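Local coordinates for autophagy-related protein 9 (Schizosaccharomyces pombe, PDB 7D0I) that scrambles phospholipids between membrane leaflets as a homotrimer, supplying membrane for the growing autophagosome, at residues A[482-494]-A[588-600]. The protein carries 1 engineered substitution. Residues are numbered along the deposited sequence; the frame is centred on the assembly and turned at random.
Sequences SYAAASHYVSQFP and HSKAVQQEFCSLY
Two short, probably cytoplasmic helices of the Atg9 fold, 483-489 and 591-599, pack through aromatic side chains, their axes 11.7 Å apart at closest approach and their directions 137° apart. Y600, the first residue to leave helical geometry after 591-599, has CG anti to the backbone N (chi1 177°), which extends its ring toward 483-489. There A486 CB sits over one face of the ring, 3.8 Å from the centroid, while Y483 CD1 meets the ring edge. At the tip, Y600 OH donates to S487 OG (3.0 Å), a hydroxyl that in turn donates to Y483 O. An alanine here would probably open a gap over A486 CB and beside V490 CG1, and leave S487 OG without this donor. Further along, the edge of Y489 points at the face of F596 in an offset edge-to-face pair (centroids 5.3 Å apart, planes at 90°). Beyond the beta turn 489-492, F493 takes Q593 CG over one face, 4.1 Å from the ring centroid, with the amide stacked nearly parallel to the ring. L569 of helix 565-576 touches Y489, and T299 of a neighbouring subunit packs on F493. This is an obliquely antiparallel helix pair joined by an aromatic cluster that extends into the residues flanking both helices.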
loop_
_atom_site.group_PDB
_atom_site.type_symbol
_atom_site.label_atom_id
_atom_site.label_comp_id
_atom_site.label_asym_id
_atom_site.label_seq_id
_atom_site.Cartn_x
_atom_site.Cartn_y
_atom_site.Cartn_z
ATOM N N SER A 482 0.569 -18.432 21.470
ATOM C CA SER A 482 0.161 -19.447 20.516
ATOM C C SER A 482 -0.778 -20.483 21.097
ATOM O O SER A 482 -1.306 -21.300 20.341
ATOM C CB SER A 482 1.385 -20.177 19.961
ATOM O OG SER A 482 1.085 -21.535 19.739
ATOM N N TYR A 483 -0.988 -20.488 22.410
ATOM C CA TYR A 483 -1.829 -21.512 23.007
ATOM C C TYR A 483 -3.292 -21.315 22.652
ATOM O O TYR A 483 -4.029 -22.294 22.526
ATOM C CB TYR A 483 -1.648 -21.528 24.516
ATOM C CG TYR A 483 -0.399 -22.232 24.964
ATOM C CD1 TYR A 483 -0.180 -23.551 24.644
ATOM C CD2 TYR A 483 0.546 -21.582 25.720
ATOM C CE1 TYR A 483 0.946 -24.195 25.056
ATOM C CE2 TYR A 483 1.673 -22.223 26.137
ATOM C CZ TYR A 483 1.871 -23.527 25.800
ATOM O OH TYR A 483 3.004 -24.173 26.215
ATOM N N ALA A 484 -3.731 -20.069 22.477
ATOM C CA ALA A 484 -5.094 -19.834 22.017
ATOM C C ALA A 484 -5.305 -20.417 20.628
ATOM O O ALA A 484 -6.289 -21.120 20.374
ATOM C CB ALA A 484 -5.393 -18.339 22.022
ATOM N N ALA A 485 -4.371 -20.147 19.720
ATOM C CA ALA A 485 -4.466 -20.683 18.371
ATOM C C ALA A 485 -4.409 -22.202 18.371
ATOM O O ALA A 485 -5.119 -22.854 17.603
ATOM C CB ALA A 485 -3.355 -20.104 17.507
ATOM N N ALA A 486 -3.570 -22.791 19.224
ATOM C CA ALA A 486 -3.458 -24.244 19.238
ATOM C C ALA A 486 -4.709 -24.894 19.809
ATOM O O ALA A 486 -5.171 -25.925 19.301
ATOM C CB ALA A 486 -2.229 -24.660 20.032
ATOM N N SER A 487 -5.267 -24.314 20.871
ATOM C CA SER A 487 -6.503 -24.836 21.433
ATOM C C SER A 487 -7.636 -24.731 20.435
ATOM O O SER A 487 -8.487 -25.621 20.353
ATOM C CB SER A 487 -6.853 -24.083 22.712
ATOM O OG SER A 487 -5.734 -24.019 23.573
ATOM N N HIS A 488 -7.666 -23.646 19.661
ATOM C CA HIS A 488 -8.656 -23.523 18.605
ATOM C C HIS A 488 -8.454 -24.593 17.543
ATOM O O HIS A 488 -9.406 -25.258 17.132
ATOM C CB HIS A 488 -8.580 -22.134 17.989
ATOM C CG HIS A 488 -9.627 -21.877 16.957
ATOM N ND1 HIS A 488 -10.928 -22.297 17.101
ATOM C CD2 HIS A 488 -9.567 -21.233 15.768
ATOM C CE1 HIS A 488 -11.627 -21.929 16.044
ATOM N NE2 HIS A 488 -10.823 -21.283 15.220
ATOM N N TYR A 489 -7.212 -24.783 17.103
ATOM C CA TYR A 489 -6.944 -25.719 16.018
ATOM C C TYR A 489 -7.347 -27.135 16.386
ATOM O O TYR A 489 -7.977 -27.836 15.590
ATOM C CB TYR A 489 -5.469 -25.683 15.636
ATOM C CG TYR A 489 -5.064 -26.844 14.768
ATOM C CD1 TYR A 489 -5.450 -26.908 13.448
ATOM C CD2 TYR A 489 -4.305 -27.877 15.269
ATOM C CE1 TYR A 489 -5.095 -27.959 12.660
ATOM C CE2 TYR A 489 -3.945 -28.933 14.483
ATOM C CZ TYR A 489 -4.342 -28.968 13.181
ATOM O OH TYR A 489 -3.985 -30.026 12.388
ATOM N N VAL A 490 -6.989 -27.588 17.582
ATOM C CA VAL A 490 -7.204 -28.997 17.903
ATOM C C VAL A 490 -8.685 -29.319 18.045
ATOM O O VAL A 490 -9.059 -30.482 18.215
ATOM C CB VAL A 490 -6.447 -29.410 19.174
ATOM C CG1 VAL A 490 -4.963 -29.311 18.947
ATOM C CG2 VAL A 490 -6.871 -28.553 20.330
ATOM N N SER A 491 -9.544 -28.306 17.972
ATOM C CA SER A 491 -10.976 -28.516 18.111
ATOM C C SER A 491 -11.713 -28.527 16.781
ATOM O O SER A 491 -12.920 -28.768 16.761
ATOM C CB SER A 491 -11.580 -27.442 19.013
ATOM O OG SER A 491 -11.667 -26.213 18.325
ATOM N N GLN A 492 -11.026 -28.279 15.674
ATOM C CA GLN A 492 -11.661 -28.213 14.367
ATOM C C GLN A 492 -11.885 -29.577 13.747
ATOM O O GLN A 492 -12.176 -29.644 12.552
ATOM C CB GLN A 492 -10.824 -27.367 13.414
ATOM C CG GLN A 492 -10.506 -25.991 13.922
ATOM C CD GLN A 492 -11.727 -25.143 14.084
ATOM O OE1 GLN A 492 -12.145 -24.466 13.155
ATOM N NE2 GLN A 492 -12.307 -25.163 15.270
ATOM N N PHE A 493 -11.765 -30.656 14.513
ATOM C CA PHE A 493 -11.887 -32.014 13.986
ATOM C C PHE A 493 -12.951 -32.772 14.766
ATOM O O PHE A 493 -12.636 -33.680 15.544
ATOM C CB PHE A 493 -10.549 -32.743 14.048
ATOM C CG PHE A 493 -9.510 -32.153 13.157
ATOM C CD1 PHE A 493 -9.233 -32.719 11.939
ATOM C CD2 PHE A 493 -8.822 -31.021 13.530
ATOM C CE1 PHE A 493 -8.288 -32.175 11.118
ATOM C CE2 PHE A 493 -7.881 -30.477 12.711
ATOM C CZ PHE A 493 -7.612 -31.055 11.506
ATOM N N PRO A 494 -14.220 -32.435 14.571
ATOM C CA PRO A 494 -15.290 -33.129 15.287
ATOM C C PRO A 494 -15.619 -34.455 14.617
ATOM O O PRO A 494 -15.200 -34.743 13.496
ATOM C CB PRO A 494 -16.455 -32.147 15.182
ATOM C CG PRO A 494 -16.241 -31.497 13.877
ATOM C CD PRO A 494 -14.756 -31.402 13.673
ATOM N N HIS A 588 -5.178 -29.554 5.896
ATOM C CA HIS A 588 -6.504 -29.937 6.353
ATOM C C HIS A 588 -6.530 -31.329 6.949
ATOM O O HIS A 588 -7.578 -31.759 7.438
ATOM C CB HIS A 588 -7.473 -29.891 5.177
ATOM C CG HIS A 588 -7.000 -30.675 3.997
ATOM N ND1 HIS A 588 -6.887 -32.047 4.010
ATOM C CD2 HIS A 588 -6.578 -30.277 2.775
ATOM C CE1 HIS A 588 -6.427 -32.461 2.847
ATOM N NE2 HIS A 588 -6.231 -31.407 2.077
ATOM N N SER A 589 -5.409 -32.039 6.920
ATOM C CA SER A 589 -5.422 -33.472 7.130
ATOM C C SER A 589 -5.664 -33.806 8.593
ATOM O O SER A 589 -5.636 -32.948 9.474
ATOM C CB SER A 589 -4.107 -34.083 6.660
ATOM O OG SER A 589 -4.205 -35.490 6.566
ATOM N N LYS A 590 -5.924 -35.084 8.834
ATOM C CA LYS A 590 -6.012 -35.613 10.184
ATOM C C LYS A 590 -4.673 -36.134 10.672
ATOM O O LYS A 590 -4.410 -36.113 11.877
ATOM C CB LYS A 590 -7.050 -36.735 10.234
ATOM C CG LYS A 590 -7.393 -37.212 11.622
ATOM C CD LYS A 590 -8.125 -36.148 12.398
ATOM C CE LYS A 590 -8.518 -36.665 13.760
ATOM N NZ LYS A 590 -9.174 -37.993 13.644
ATOM N N ALA A 591 -3.816 -36.595 9.762
ATOM C CA ALA A 591 -2.473 -37.004 10.149
ATOM C C ALA A 591 -1.662 -35.818 10.649
ATOM O O ALA A 591 -0.880 -35.945 11.602
ATOM C CB ALA A 591 -1.773 -37.675 8.970
ATOM N N VAL A 592 -1.832 -34.659 10.015
ATOM C CA VAL A 592 -1.179 -33.450 10.498
ATOM C C VAL A 592 -1.639 -33.128 11.908
ATOM O O VAL A 592 -0.845 -32.706 12.754
ATOM C CB VAL A 592 -1.448 -32.283 9.537
ATOM C CG1 VAL A 592 -1.076 -30.982 10.181
ATOM C CG2 VAL A 592 -0.666 -32.479 8.278
ATOM N N GLN A 593 -2.920 -33.343 12.195
ATOM C CA GLN A 593 -3.409 -33.078 13.539
ATOM C C GLN A 593 -2.870 -34.093 14.532
ATOM O O GLN A 593 -2.592 -33.751 15.682
ATOM C CB GLN A 593 -4.928 -33.072 13.562
ATOM C CG GLN A 593 -5.503 -32.519 14.836
ATOM C CD GLN A 593 -6.394 -33.504 15.539
ATOM O OE1 GLN A 593 -6.496 -34.659 15.135
ATOM N NE2 GLN A 593 -7.046 -33.057 16.601
ATOM N N GLN A 594 -2.709 -35.344 14.110
ATOM C CA GLN A 594 -2.104 -36.335 14.996
ATOM C C GLN A 594 -0.675 -35.946 15.348
ATOM O O GLN A 594 -0.262 -36.040 16.509
ATOM C CB GLN A 594 -2.139 -37.713 14.344
ATOM C CG GLN A 594 -3.526 -38.210 14.002
ATOM C CD GLN A 594 -4.263 -38.753 15.200
ATOM O OE1 GLN A 594 -3.733 -39.569 15.951
ATOM N NE2 GLN A 594 -5.495 -38.304 15.390
ATOM N N GLU A 595 0.087 -35.481 14.361
ATOM C CA GLU A 595 1.449 -35.043 14.639
ATOM C C GLU A 595 1.458 -33.828 15.560
ATOM O O GLU A 595 2.196 -33.787 16.553
ATOM C CB GLU A 595 2.181 -34.731 13.340
ATOM C CG GLU A 595 3.679 -34.627 13.525
ATOM C CD GLU A 595 4.370 -34.006 12.340
ATOM O OE1 GLU A 595 3.663 -33.506 11.448
ATOM O OE2 GLU A 595 5.616 -34.013 12.301
ATOM N N PHE A 596 0.634 -32.826 15.254
ATOM C CA PHE A 596 0.610 -31.636 16.087
ATOM C C PHE A 596 0.153 -31.944 17.503
ATOM O O PHE A 596 0.552 -31.255 18.439
ATOM C CB PHE A 596 -0.286 -30.571 15.477
ATOM C CG PHE A 596 -0.291 -29.294 16.246
ATOM C CD1 PHE A 596 -1.309 -29.007 17.126
ATOM C CD2 PHE A 596 0.734 -28.387 16.104
ATOM C CE1 PHE A 596 -1.307 -27.839 17.835
ATOM C CE2 PHE A 596 0.736 -27.223 16.814
ATOM C CZ PHE A 596 -0.284 -26.946 17.676
ATOM N N CYS A 597 -0.680 -32.961 17.684
ATOM C CA CYS A 597 -1.037 -33.363 19.033
ATOM C C CYS A 597 0.030 -34.228 19.679
ATOM O O CYS A 597 0.006 -34.411 20.898
ATOM C CB CYS A 597 -2.376 -34.095 19.033
ATOM S SG CYS A 597 -3.803 -33.001 19.083
ATOM N N SER A 598 0.955 -34.776 18.893
ATOM C CA SER A 598 2.166 -35.315 19.495
ATOM C C SER A 598 3.072 -34.199 19.997
ATOM O O SER A 598 3.797 -34.386 20.977
ATOM C CB SER A 598 2.924 -36.182 18.499
ATOM O OG SER A 598 3.718 -35.377 17.651
ATOM N N LEU A 599 3.050 -33.041 19.336
ATOM C CA LEU A 599 3.821 -31.895 19.812
ATOM C C LEU A 599 3.126 -31.145 20.940
ATOM O O LEU A 599 3.797 -30.582 21.804
ATOM C CB LEU A 599 4.087 -30.921 18.671
ATOM C CG LEU A 599 5.011 -31.359 17.546
ATOM C CD1 LEU A 599 4.731 -30.524 16.335
ATOM C CD2 LEU A 599 6.441 -31.193 17.972
ATOM N N TYR A 600 1.802 -31.122 20.946
ATOM C CA TYR A 600 0.990 -30.317 21.856
ATOM C C TYR A 600 0.164 -31.279 22.695
ATOM O O TYR A 600 -0.973 -31.590 22.347
ATOM C CB TYR A 600 0.135 -29.382 21.040
ATOM C CG TYR A 600 -0.833 -28.493 21.766
ATOM C CD1 TYR A 600 -0.400 -27.394 22.470
ATOM C CD2 TYR A 600 -2.188 -28.706 21.672
ATOM C CE1 TYR A 600 -1.282 -26.567 23.098
ATOM C CE2 TYR A 600 -3.075 -27.884 22.296
ATOM C CZ TYR A 600 -2.618 -26.817 23.009
ATOM O OH TYR A 600 -3.509 -25.992 23.641
#